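Local structure of glycoside Hydrolase (Bacteroides uniformis, 5TA0) at residues 525-530 with 638-643; 558-563 with 610-615; 473-478 with 491-496; 444-449 with 508-513. The protein binds an agarose-derived oligosaccharide and, as a glycoside hydrolase of a human gut bacterium, probably cleaves agarose chains. All coordinates share one frame; numbering follows the deposited sequence. Where two conformers were deposited one is given.

Interaction 1: 525-530 with 638-643; sequences MEEVKY and QIFNFS. With EDO (1,2-ethanediol), chain Q.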
# COMPACT_ATOMS: atom_id res chain seq x y z
N MET A 525 -10.09 -5.06 -22.60
CA MET A 525 -10.65 -3.85 -22.01
C MET A 525 -9.45 -3.06 -21.52
O MET A 525 -8.68 -3.55 -20.66
CB MET A 525 -11.57 -4.16 -20.84
CG MET A 525 -12.14 -2.91 -20.18
SD MET A 525 -13.13 -3.25 -18.73
CE MET A 525 -11.86 -3.77 -17.56
N GLU A 526 -9.24 -1.88 -22.11
CA GLU A 526 -8.17 -1.00 -21.69
C GLU A 526 -8.71 0.11 -20.82
O GLU A 526 -9.57 0.90 -21.23
CB GLU A 526 -7.44 -0.38 -22.88
CG GLU A 526 -6.28 0.47 -22.45
CD GLU A 526 -5.37 0.89 -23.57
OE1 GLU A 526 -5.56 0.41 -24.72
OE2 GLU A 526 -4.45 1.69 -23.28
N GLU A 527 -8.18 0.17 -19.61
CA GLU A 527 -8.52 1.23 -18.66
C GLU A 527 -7.54 2.35 -18.77
O GLU A 527 -6.32 2.12 -18.78
CB GLU A 527 -8.51 0.68 -17.24
CG GLU A 527 -8.76 1.73 -16.17
CD GLU A 527 -8.65 1.19 -14.76
OE1 GLU A 527 -8.58 -0.05 -14.57
OE2 GLU A 527 -8.61 2.04 -13.83
N VAL A 528 -8.06 3.58 -18.87
CA VAL A 528 -7.23 4.78 -18.82
C VAL A 528 -7.84 5.73 -17.80
O VAL A 528 -9.07 5.93 -17.77
CB VAL A 528 -7.08 5.46 -20.21
CG1 VAL A 528 -6.11 6.61 -20.15
CG2 VAL A 528 -6.55 4.47 -21.25
N LYS A 529 -7.00 6.32 -16.97
CA LYS A 529 -7.42 7.29 -15.94
C LYS A 529 -7.00 8.69 -16.35
O LYS A 529 -5.82 8.91 -16.70
CB LYS A 529 -6.83 6.90 -14.60
CG LYS A 529 -7.35 7.71 -13.45
CD LYS A 529 -6.88 7.11 -12.15
CE LYS A 529 -7.42 7.86 -10.95
NZ LYS A 529 -7.05 7.12 -9.72
N TYR A 530 -7.94 9.62 -16.29
CA TYR A 530 -7.73 11.00 -16.72
C TYR A 530 -7.93 11.95 -15.56
O TYR A 530 -8.78 11.72 -14.70
CB TYR A 530 -8.67 11.35 -17.87
CG TYR A 530 -8.40 10.60 -19.14
CD1 TYR A 530 -7.48 11.07 -20.07
CD2 TYR A 530 -9.06 9.41 -19.42
CE1 TYR A 530 -7.21 10.36 -21.24
CE2 TYR A 530 -8.81 8.72 -20.61
CZ TYR A 530 -7.88 9.19 -21.50
OH TYR A 530 -7.64 8.51 -22.68
N GLN A 638 -12.15 7.39 -14.83
CA GLN A 638 -11.69 6.15 -15.48
C GLN A 638 -12.54 5.86 -16.71
O GLN A 638 -13.77 5.91 -16.65
CB GLN A 638 -11.80 4.96 -14.54
CG GLN A 638 -10.80 4.99 -13.39
CD GLN A 638 -11.27 4.12 -12.27
OE1 GLN A 638 -12.18 4.51 -11.54
NE2 GLN A 638 -10.69 2.93 -12.13
N ILE A 639 -11.86 5.59 -17.81
CA ILE A 639 -12.47 5.17 -19.08
C ILE A 639 -12.06 3.72 -19.32
O ILE A 639 -10.89 3.39 -19.16
CB ILE A 639 -11.95 6.09 -20.22
CG1 ILE A 639 -12.39 7.54 -19.97
CG2 ILE A 639 -12.42 5.62 -21.59
CD1 ILE A 639 -13.87 7.79 -19.99
N PHE A 640 -13.02 2.88 -19.71
CA PHE A 640 -12.77 1.47 -20.00
C PHE A 640 -13.17 1.23 -21.44
O PHE A 640 -14.36 1.20 -21.74
CB PHE A 640 -13.61 0.59 -19.07
CG PHE A 640 -13.32 0.82 -17.61
CD1 PHE A 640 -12.30 0.11 -16.97
CD2 PHE A 640 -14.04 1.74 -16.88
CE1 PHE A 640 -12.01 0.31 -15.63
CE2 PHE A 640 -13.75 1.94 -15.52
CZ PHE A 640 -12.73 1.23 -14.92
N ASN A 641 -12.19 1.14 -22.33
CA ASN A 641 -12.43 0.97 -23.77
C ASN A 641 -12.33 -0.49 -24.19
O ASN A 641 -11.38 -1.17 -23.82
CB ASN A 641 -11.45 1.83 -24.55
CG ASN A 641 -11.78 3.31 -24.47
OD1 ASN A 641 -12.84 3.68 -23.99
ND2 ASN A 641 -10.88 4.14 -24.96
N PHE A 642 -13.28 -0.94 -24.99
CA PHE A 642 -13.37 -2.33 -25.39
C PHE A 642 -12.82 -2.56 -26.80
O PHE A 642 -12.84 -1.65 -27.66
CB PHE A 642 -14.83 -2.80 -25.32
CG PHE A 642 -15.52 -2.52 -24.00
CD1 PHE A 642 -14.80 -2.43 -22.81
CD2 PHE A 642 -16.89 -2.37 -23.95
CE1 PHE A 642 -15.44 -2.20 -21.61
CE2 PHE A 642 -17.53 -2.13 -22.75
CZ PHE A 642 -16.81 -2.05 -21.58
N SER A 643 -12.28 -3.76 -27.03
CA SER A 643 -11.79 -4.15 -28.37
C SER A 643 -12.92 -4.44 -29.35
O SER A 643 -12.72 -4.33 -30.57
CB SER A 643 -10.85 -5.34 -28.28
OG SER A 643 -11.43 -6.40 -27.52
C1 EDO Q . -9.42 -0.54 -26.86
O1 EDO Q . -10.30 -0.75 -27.96
C2 EDO Q . -9.00 -1.89 -26.32
O2 EDO Q . -8.30 -2.55 -27.38

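Interaction 2: 558-563 with 610-615; sequences GEAVIR and VDYSIL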
# COMPACT_ATOMS: atom_id res chain seq x y z
N GLY A 558 -17.40 1.31 -24.84
CA GLY A 558 -16.69 1.61 -23.61
C GLY A 558 -17.63 1.88 -22.46
O GLY A 558 -18.86 1.97 -22.63
N GLU A 559 -17.04 1.99 -21.27
CA GLU A 559 -17.75 2.39 -20.05
C GLU A 559 -16.90 3.40 -19.30
O GLU A 559 -15.72 3.61 -19.64
CB GLU A 559 -18.06 1.17 -19.19
CG GLU A 559 -19.13 0.29 -19.84
CD GLU A 559 -19.37 -1.04 -19.17
OE1 GLU A 559 -18.63 -1.42 -18.24
OE2 GLU A 559 -20.30 -1.74 -19.65
N ALA A 560 -17.48 4.05 -18.32
CA ALA A 560 -16.79 5.11 -17.62
C ALA A 560 -17.30 5.33 -16.21
O ALA A 560 -18.47 5.11 -15.91
CB ALA A 560 -16.88 6.40 -18.39
N VAL A 561 -16.39 5.83 -15.37
CA VAL A 561 -16.66 6.17 -13.98
C VAL A 561 -16.05 7.50 -13.63
O VAL A 561 -14.82 7.68 -13.76
CB VAL A 561 -16.12 5.09 -13.02
CG1 VAL A 561 -16.37 5.50 -11.55
CG2 VAL A 561 -16.72 3.73 -13.32
N ILE A 562 -16.87 8.43 -13.13
CA ILE A 562 -16.36 9.70 -12.63
C ILE A 562 -16.11 9.53 -11.15
O ILE A 562 -16.90 8.90 -10.43
CB ILE A 562 -17.34 10.87 -12.96
CG1 ILE A 562 -17.21 11.19 -14.45
CG2 ILE A 562 -17.06 12.08 -12.08
CD1 ILE A 562 -18.30 12.10 -14.97
N ARG A 563 -14.99 10.09 -10.69
CA ARG A 563 -14.49 9.89 -9.33
C ARG A 563 -14.48 11.23 -8.58
O ARG A 563 -13.61 12.06 -8.82
CB ARG A 563 -13.07 9.29 -9.39
CG ARG A 563 -12.97 7.98 -10.16
CD ARG A 563 -11.51 7.60 -10.40
NE ARG A 563 -10.83 7.43 -9.12
CZ ARG A 563 -10.92 6.35 -8.34
NH1 ARG A 563 -11.51 5.23 -8.75
NH2 ARG A 563 -10.37 6.36 -7.13
N VAL A 610 -21.10 6.67 -15.52
CA VAL A 610 -21.60 7.68 -16.45
C VAL A 610 -21.76 7.05 -17.83
O VAL A 610 -20.91 6.31 -18.31
CB VAL A 610 -20.71 8.94 -16.51
CG1 VAL A 610 -19.28 8.62 -16.89
CG2 VAL A 610 -21.30 9.98 -17.45
N ASP A 611 -22.89 7.33 -18.45
CA ASP A 611 -23.19 6.86 -19.80
C ASP A 611 -22.05 7.29 -20.74
O ASP A 611 -21.77 8.48 -20.89
CB ASP A 611 -24.55 7.50 -20.19
CG ASP A 611 -25.01 7.17 -21.58
OD1 ASP A 611 -26.14 7.65 -21.90
OD2 ASP A 611 -24.33 6.49 -22.36
N TYR A 612 -21.44 6.30 -21.38
CA TYR A 612 -20.31 6.53 -22.29
C TYR A 612 -20.64 7.50 -23.43
O TYR A 612 -19.80 8.30 -23.83
CB TYR A 612 -19.84 5.19 -22.86
CG TYR A 612 -18.46 5.17 -23.49
CD1 TYR A 612 -17.30 5.31 -22.71
CD2 TYR A 612 -18.31 4.96 -24.85
CE1 TYR A 612 -16.05 5.23 -23.28
CE2 TYR A 612 -17.06 4.89 -25.43
CZ TYR A 612 -15.94 5.04 -24.64
OH TYR A 612 -14.72 4.96 -25.24
N SER A 613 -21.89 7.48 -23.90
CA SER A 613 -22.33 8.37 -24.98
C SER A 613 -22.33 9.85 -24.64
O SER A 613 -22.28 10.67 -25.54
CB SER A 613 -23.71 7.95 -25.51
OG SER A 613 -24.73 8.16 -24.53
N ILE A 614 -22.39 10.19 -23.35
CA ILE A 614 -22.33 11.59 -22.88
C ILE A 614 -20.92 12.16 -22.98
O ILE A 614 -20.74 13.39 -23.04
CB ILE A 614 -22.82 11.69 -21.39
CG1 ILE A 614 -24.30 11.27 -21.31
CG2 ILE A 614 -22.58 13.06 -20.78
CD1 ILE A 614 -24.87 11.26 -19.89
N LEU A 615 -19.92 11.30 -22.95
CA LEU A 615 -18.52 11.75 -22.91
C LEU A 615 -18.01 12.13 -24.29
O LEU A 615 -18.49 11.64 -25.32
CB LEU A 615 -17.62 10.66 -22.32
CG LEU A 615 -17.95 10.27 -20.89
CD1 LEU A 615 -17.03 9.14 -20.50
CD2 LEU A 615 -17.82 11.43 -19.91
O HOH W 1 -20.39 3.72 -18.42

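Interaction 3: 473-478 with 491-496; sequences IEVRHL and DVYDAK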
# COMPACT_ATOMS: atom_id res chain seq x y z
N ILE A 473 -13.53 -26.69 -9.01
CA ILE A 473 -13.57 -25.37 -8.35
C ILE A 473 -13.08 -25.56 -6.93
O ILE A 473 -13.66 -26.38 -6.18
CB ILE A 473 -14.99 -24.77 -8.36
CG1 ILE A 473 -15.53 -24.70 -9.80
CG2 ILE A 473 -15.02 -23.39 -7.70
CD1 ILE A 473 -16.94 -24.23 -9.95
N GLU A 474 -12.02 -24.84 -6.54
CA GLU A 474 -11.60 -24.76 -5.15
C GLU A 474 -12.01 -23.39 -4.61
O GLU A 474 -11.62 -22.36 -5.15
CB GLU A 474 -10.10 -24.98 -4.99
CG GLU A 474 -9.60 -24.75 -3.58
CD GLU A 474 -8.14 -25.09 -3.38
OE1 GLU A 474 -7.77 -26.28 -3.41
OE2 GLU A 474 -7.35 -24.16 -3.10
N VAL A 475 -12.79 -23.40 -3.53
CA VAL A 475 -13.19 -22.19 -2.83
C VAL A 475 -12.31 -22.01 -1.62
O VAL A 475 -12.14 -22.94 -0.82
CB VAL A 475 -14.66 -22.28 -2.34
CG1 VAL A 475 -15.08 -21.06 -1.52
CG2 VAL A 475 -15.59 -22.52 -3.53
N ARG A 476 -11.76 -20.81 -1.46
CA ARG A 476 -11.02 -20.42 -0.26
C ARG A 476 -11.71 -19.20 0.33
O ARG A 476 -11.95 -18.22 -0.37
CB ARG A 476 -9.59 -20.05 -0.62
CG ARG A 476 -8.83 -21.08 -1.45
CD ARG A 476 -7.50 -20.51 -1.88
NE ARG A 476 -6.77 -21.42 -2.74
CZ ARG A 476 -5.62 -21.09 -3.33
NH1 ARG A 476 -5.11 -19.89 -3.16
NH2 ARG A 476 -5.00 -21.97 -4.10
N HIS A 477 -12.10 -19.27 1.62
CA HIS A 477 -12.91 -18.24 2.25
C HIS A 477 -12.28 -17.92 3.61
O HIS A 477 -12.19 -18.81 4.48
CB HIS A 477 -14.34 -18.75 2.41
CG HIS A 477 -15.34 -17.74 2.89
ND1 HIS A 477 -16.53 -18.13 3.48
CD2 HIS A 477 -15.35 -16.39 2.88
CE1 HIS A 477 -17.24 -17.06 3.78
NE2 HIS A 477 -16.55 -15.99 3.43
N LEU A 478 -11.84 -16.67 3.77
CA LEU A 478 -11.20 -16.18 4.98
C LEU A 478 -12.14 -15.24 5.71
O LEU A 478 -12.49 -14.19 5.20
CB LEU A 478 -9.88 -15.48 4.66
CG LEU A 478 -9.10 -14.99 5.88
CD1 LEU A 478 -8.62 -16.14 6.75
CD2 LEU A 478 -7.92 -14.17 5.40
N ASP A 491 -11.48 -21.48 5.24
CA ASP A 491 -12.18 -22.66 4.71
C ASP A 491 -11.75 -22.89 3.27
O ASP A 491 -11.92 -21.99 2.44
CB ASP A 491 -13.69 -22.44 4.68
CG ASP A 491 -14.38 -22.76 5.98
OD1 ASP A 491 -13.84 -23.47 6.84
OD2 ASP A 491 -15.52 -22.28 6.10
N VAL A 492 -11.28 -24.10 2.98
CA VAL A 492 -10.80 -24.48 1.63
C VAL A 492 -11.53 -25.76 1.26
O VAL A 492 -11.41 -26.76 1.98
CB VAL A 492 -9.27 -24.68 1.59
CG1 VAL A 492 -8.80 -25.09 0.19
CG2 VAL A 492 -8.55 -23.42 2.06
N TYR A 493 -12.29 -25.73 0.18
CA TYR A 493 -13.07 -26.92 -0.20
C TYR A 493 -13.34 -26.95 -1.68
O TYR A 493 -13.30 -25.93 -2.35
CB TYR A 493 -14.38 -26.98 0.59
CG TYR A 493 -15.34 -25.84 0.36
CD1 TYR A 493 -15.26 -24.69 1.14
CD2 TYR A 493 -16.32 -25.90 -0.63
CE1 TYR A 493 -16.15 -23.65 0.96
CE2 TYR A 493 -17.21 -24.86 -0.82
CZ TYR A 493 -17.13 -23.74 -0.02
OH TYR A 493 -18.00 -22.71 -0.23
N ASP A 494 -13.60 -28.16 -2.18
CA ASP A 494 -13.95 -28.36 -3.57
C ASP A 494 -15.45 -28.25 -3.75
O ASP A 494 -16.22 -28.66 -2.89
CB ASP A 494 -13.42 -29.71 -4.04
CG ASP A 494 -11.90 -29.81 -3.92
OD1 ASP A 494 -11.20 -28.80 -4.18
OD2 ASP A 494 -11.41 -30.90 -3.56
N ALA A 495 -15.87 -27.65 -4.87
CA ALA A 495 -17.29 -27.39 -5.15
C ALA A 495 -17.59 -27.92 -6.54
O ALA A 495 -16.78 -27.76 -7.46
CB ALA A 495 -17.60 -25.91 -5.06
N LYS A 496 -18.74 -28.58 -6.69
CA LYS A 496 -19.17 -29.10 -7.98
C LYS A 496 -19.65 -27.96 -8.88
O LYS A 496 -19.48 -27.99 -10.09
CB LYS A 496 -20.27 -30.16 -7.80
O HOH W 2 -14.77 -29.10 -8.20
O HOH W 3 -16.92 -20.86 3.87

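Interaction 4: 444-449 with 508-513; sequences NVYFII and TCVICY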
# COMPACT_ATOMS: atom_id res chain seq x y z
N ASN A 444 -5.81 -22.31 -15.14
CA ASN A 444 -6.31 -21.87 -13.85
C ASN A 444 -6.79 -20.43 -13.88
O ASN A 444 -6.13 -19.57 -14.47
CB ASN A 444 -5.23 -21.99 -12.79
CG ASN A 444 -4.90 -23.43 -12.49
OD1 ASN A 444 -5.78 -24.20 -12.12
ND2 ASN A 444 -3.65 -23.79 -12.64
N VAL A 445 -7.93 -20.18 -13.25
CA VAL A 445 -8.48 -18.83 -13.12
C VAL A 445 -8.74 -18.56 -11.65
O VAL A 445 -9.38 -19.36 -10.99
CB VAL A 445 -9.78 -18.64 -13.91
CG1 VAL A 445 -10.25 -17.19 -13.86
CG2 VAL A 445 -9.57 -19.08 -15.34
N TYR A 446 -8.27 -17.41 -11.16
CA TYR A 446 -8.39 -17.00 -9.75
C TYR A 446 -9.32 -15.82 -9.73
O TYR A 446 -9.05 -14.78 -10.34
CB TYR A 446 -7.02 -16.63 -9.16
CG TYR A 446 -6.06 -17.77 -9.28
CD1 TYR A 446 -6.11 -18.83 -8.38
CD2 TYR A 446 -5.16 -17.84 -10.34
CE1 TYR A 446 -5.27 -19.91 -8.51
CE2 TYR A 446 -4.31 -18.92 -10.49
CZ TYR A 446 -4.37 -19.95 -9.56
OH TYR A 446 -3.57 -21.06 -9.68
N PHE A 447 -10.46 -15.98 -9.05
CA PHE A 447 -11.51 -14.98 -8.94
C PHE A 447 -11.55 -14.53 -7.48
O PHE A 447 -11.86 -15.34 -6.58
CB PHE A 447 -12.82 -15.62 -9.38
CG PHE A 447 -14.00 -14.69 -9.51
CD1 PHE A 447 -13.91 -13.31 -9.63
CD2 PHE A 447 -15.28 -15.27 -9.59
CE1 PHE A 447 -15.04 -12.53 -9.79
CE2 PHE A 447 -16.40 -14.50 -9.79
CZ PHE A 447 -16.28 -13.14 -9.89
N ILE A 448 -11.15 -13.28 -7.23
CA ILE A 448 -11.00 -12.78 -5.85
C ILE A 448 -12.10 -11.79 -5.56
O ILE A 448 -12.34 -10.88 -6.35
CB ILE A 448 -9.63 -12.11 -5.61
CG1 ILE A 448 -8.47 -12.99 -6.07
CG2 ILE A 448 -9.46 -11.74 -4.15
CD1 ILE A 448 -7.84 -12.57 -7.38
N ILE A 449 -12.78 -11.97 -4.43
CA ILE A 449 -13.89 -11.11 -4.05
C ILE A 449 -13.72 -10.72 -2.59
O ILE A 449 -13.44 -11.58 -1.77
CB ILE A 449 -15.28 -11.77 -4.28
CG1 ILE A 449 -15.32 -12.46 -5.66
CG2 ILE A 449 -16.40 -10.77 -4.09
CD1 ILE A 449 -16.59 -13.26 -5.93
N THR A 508 -12.90 -12.29 2.61
CA THR A 508 -12.38 -12.44 1.25
C THR A 508 -12.56 -13.88 0.82
O THR A 508 -12.35 -14.81 1.64
CB THR A 508 -10.88 -12.07 1.20
OG1 THR A 508 -10.69 -10.78 1.77
CG2 THR A 508 -10.33 -12.05 -0.22
N CYS A 509 -12.90 -14.10 -0.45
CA CYS A 509 -12.76 -15.41 -1.03
C CYS A 509 -11.87 -15.36 -2.27
O CYS A 509 -11.83 -14.35 -2.98
CB CYS A 509 -14.11 -16.05 -1.39
SG CYS A 509 -15.14 -15.14 -2.57
N VAL A 510 -11.14 -16.45 -2.47
CA VAL A 510 -10.39 -16.70 -3.71
C VAL A 510 -10.96 -18.00 -4.27
O VAL A 510 -10.84 -19.06 -3.63
CB VAL A 510 -8.87 -16.81 -3.48
CG1 VAL A 510 -8.14 -17.26 -4.75
CG2 VAL A 510 -8.31 -15.47 -2.99
N ILE A 511 -11.58 -17.89 -5.44
CA ILE A 511 -12.22 -19.03 -6.11
C ILE A 511 -11.30 -19.44 -7.25
O ILE A 511 -10.95 -18.62 -8.10
CB ILE A 511 -13.61 -18.65 -6.62
CG1 ILE A 511 -14.50 -18.14 -5.48
CG2 ILE A 511 -14.27 -19.85 -7.32
CD1 ILE A 511 -15.64 -17.28 -5.90
N CYS A 512 -10.87 -20.69 -7.22
CA CYS A 512 -9.91 -21.21 -8.18
C CYS A 512 -10.63 -22.15 -9.15
O CYS A 512 -11.06 -23.23 -8.74
CB CYS A 512 -8.76 -21.92 -7.46
SG CYS A 512 -8.04 -21.00 -6.07
N TYR A 513 -10.78 -21.73 -10.39
CA TYR A 513 -11.38 -22.57 -11.44
C TYR A 513 -10.27 -23.27 -12.17
O TYR A 513 -9.30 -22.62 -12.58
CB TYR A 513 -12.19 -21.75 -12.42
CG TYR A 513 -13.34 -20.97 -11.82
CD1 TYR A 513 -14.63 -21.47 -11.79
CD2 TYR A 513 -13.13 -19.71 -11.27
CE1 TYR A 513 -15.69 -20.75 -11.25
CE2 TYR A 513 -14.17 -18.99 -10.72
CZ TYR A 513 -15.45 -19.50 -10.71
OH TYR A 513 -16.46 -18.76 -10.15

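Interaction 1: 525-530 with 638-643
Met-525 lies beside two phenylalanines of the facing strand. In the modelled conformer of Phe-642, Met-525 CG meets the ring edge in plane, 3.7 Å from Phe-642 CE1. The methionine chain is extended to SD, setting the sulfur beside both rings. The bend at chi3 (71°) then puts CE near Phe-640 CD1. Met-525 SD is 3.9 Å from Phe-640 CD1, a Met-aromatic contact made obliquely, and it reaches that conformer of Phe-642 from the edge.

Glu-527 runs alongside Phe-640, pointing the same way. The Phe-640 CG sits beside its own backbone N (chi1 -59°), and the ring comes against the extended glutamate chain. Phe-640 CE1 is 3.6 Å from Glu-527 CD. The carboxylate then turns to Gln-638: NE2 donates to Glu-527 OE2 at 2.8 Å, almost straight at 176°. The bond lies in the amide plane but meets the carboxylate from above its plane. Glu-527 OE1 is bonded to His-35, so both oxygens have partners.

On the other face, Ile-639 CG1 meets the Tyr-530 ring obliquely, 3.8 Å from Tyr-530 CE2. Four backbone bonds link Glu-526 with Asn-641 and Val-528 with Ile-639. This is a regular antiparallel ladder, joining strands 523-538 and 631-642 of a five-stranded sheet.

Interaction 2: 558-563 with 610-615
Ala-560 CB sits at the apolar centre, in contact with both Leu-615 and Val-610. Its distance to Leu-615 CD1 is 3.5 Å, closer than usual for two methyl groups. On the Val-610 side, CG1 lies 3.6 Å from Ala-560 CB. This branch stands between the valine's backbone N and carbonyl carbon (chi1 58°), and it also meets Ile-562, whose CD1 is 4.1 Å from Val-610 CG1. Ile-639 of strand 631-642 and Val-580 of strand 577-580 add to the apolar layer.

At the start of the strand, Gly-558 lies against the Tyr-612 ring. Gly-558 CA is 3.5 Å from the ring centroid and nearly on the ring normal, a CH-pi contact over the centre of the face. Having no side chain, the glycine can lie this close. The tyrosine OH is bonded to Asn-641 and to the backbone N of Thr-555, which hold the ring at its far end. Lys-554 makes a cation-pi contact with the same ring.

The polar edge is mostly backbone. Val-610 N donates to Ala-560 O at 3.1 Å, from well above the carbonyl plane. A water takes the place of a second direct bond: it accepts from Ala-560 N at 2.9 Å and donates to Val-610 O at 2.6 Å. Beyond it, Asp-611 OD2 accepts from Ser-613 N in an Asx turn at the start of the short 3-10 segment; Ser-613 OG reaches it from the same face.

The chemistry implies that strand pairing fades here: one direct bond and one water join the backbones, while close apolar packing and the glycine-tyrosine contact hold the departing loop to strand 558-568.

Interaction 3: 473-478 with 491-496
Val-475 packs over one face of the Tyr-493 ring. Its CB stands above the ring, offset toward the rim, at 3.7 Å from Tyr-493 CZ. The tyrosine CG lies between its backbone N and carbonyl carbon (chi1 62°), which brings the ring back across the strand pair. Tyr-493 OH is 3.6 Å from Val-475 CG1. A serine in its place would probably leave Val-475 without its cover on this side and take away a contact of Phe-501, which touches both residues.

On the opposite face of the sheet, Val-492 CG1 meets the carboxylate end of Glu-474, 3.6 Å from Glu-474 CD. The carboxylate is held in turn by Arg-476, whose NE donates to Glu-474 OE2 at 2.8 Å in a salt bridge. Nearby, Glu-474 OE1 and Asp-494 OD1 are 4.3 Å apart, and the arginine probably eases this crowding of like charges.

The next shell fixes the arginine. Its NH1 is bonded to the carbonyls of Leu-416 and Lys-418, and NH2 pairs with Asp-419. In the modelled conformer of Asp-491, a water bridges His-477 ND1 and Asp-491 OD2, and the latter is also bonded to Tyr-479 OH. His-477 NE2 is bonded to the backbone N of Glu-504.

Paired backbone bonds join Val-475 with Tyr-493 and His-477 with Asp-491. The arrangement is a beta hairpin, with strand 487-495 at the edge of its sheet in the beta-sandwich.

Interaction 4: 444-449 with 508-513
Tyr-513 lies beside Val-445 and Phe-447 and can be followed outward. Its CB is 4.2 Å from Val-445 CB, its pair in the ladder. With CG beside the backbone N (chi1 -60°), the ring runs along the facing strand. Tyr-513 CD2 passes Val-445 O at 3.8 Å, which lies near the ring plane. Tyr-513 CE2 meets Phe-447 CB at 3.9 Å, again at the ring edge. The tip, Tyr-513 OH, ends 3.7 Å from Phe-447 CD2, at the edge of the phenylalanine ring.

Six backbone hydrogen bonds, in three antiparallel pairs, join strands 444-451 and 508-514 within the beta-sandwich domain. Phe-447, Ile-449, Ile-511 and Tyr-513 point into its apolar interior, toward strands 25-30 and 457-464.

On the other face, Cys-512 SG comes to the edge of the Tyr-446 ring, 3.7 Å from Tyr-446 CD1, a sulfur-aromatic contact at 78° off the ring normal. Val-510 CG1 also lies at that ring's edge. With an alanine at Tyr-446, Cys-512 SG is likely to lose its aromatic neighbour and a gap to open beside Val-510 CG1. Next along this face, Ile-448 CG1 lies alongside Val-510 CG2 at 4.0 Å, and Ile-448 CG2 reaches the methyl of Thr-508.

Of the contacting segments, 444-449 comes first, and interaction 4 closes its loop when the chain returns at 508-513. Within that loop, interaction 3 closes the shorter hairpin 473-478 with 491-496. The two meet because strands 472-481 and 508-514 are neighbours in one sheet. The next strand is 523-538. Interaction 1 spans 525-530 to 638-643, and interaction 2, 558-563 with 610-615, falls within it. These two also share a sheet, through strands 631-642 and 558-568. The pairs follow in series and none cross. Interactions 3 and 4 join strands of the beta-sandwich sheet; interaction 1 ties strand 523-538 to strand 631-642, and interaction 2 holds a loop to strand 558-568 within the C-terminal region.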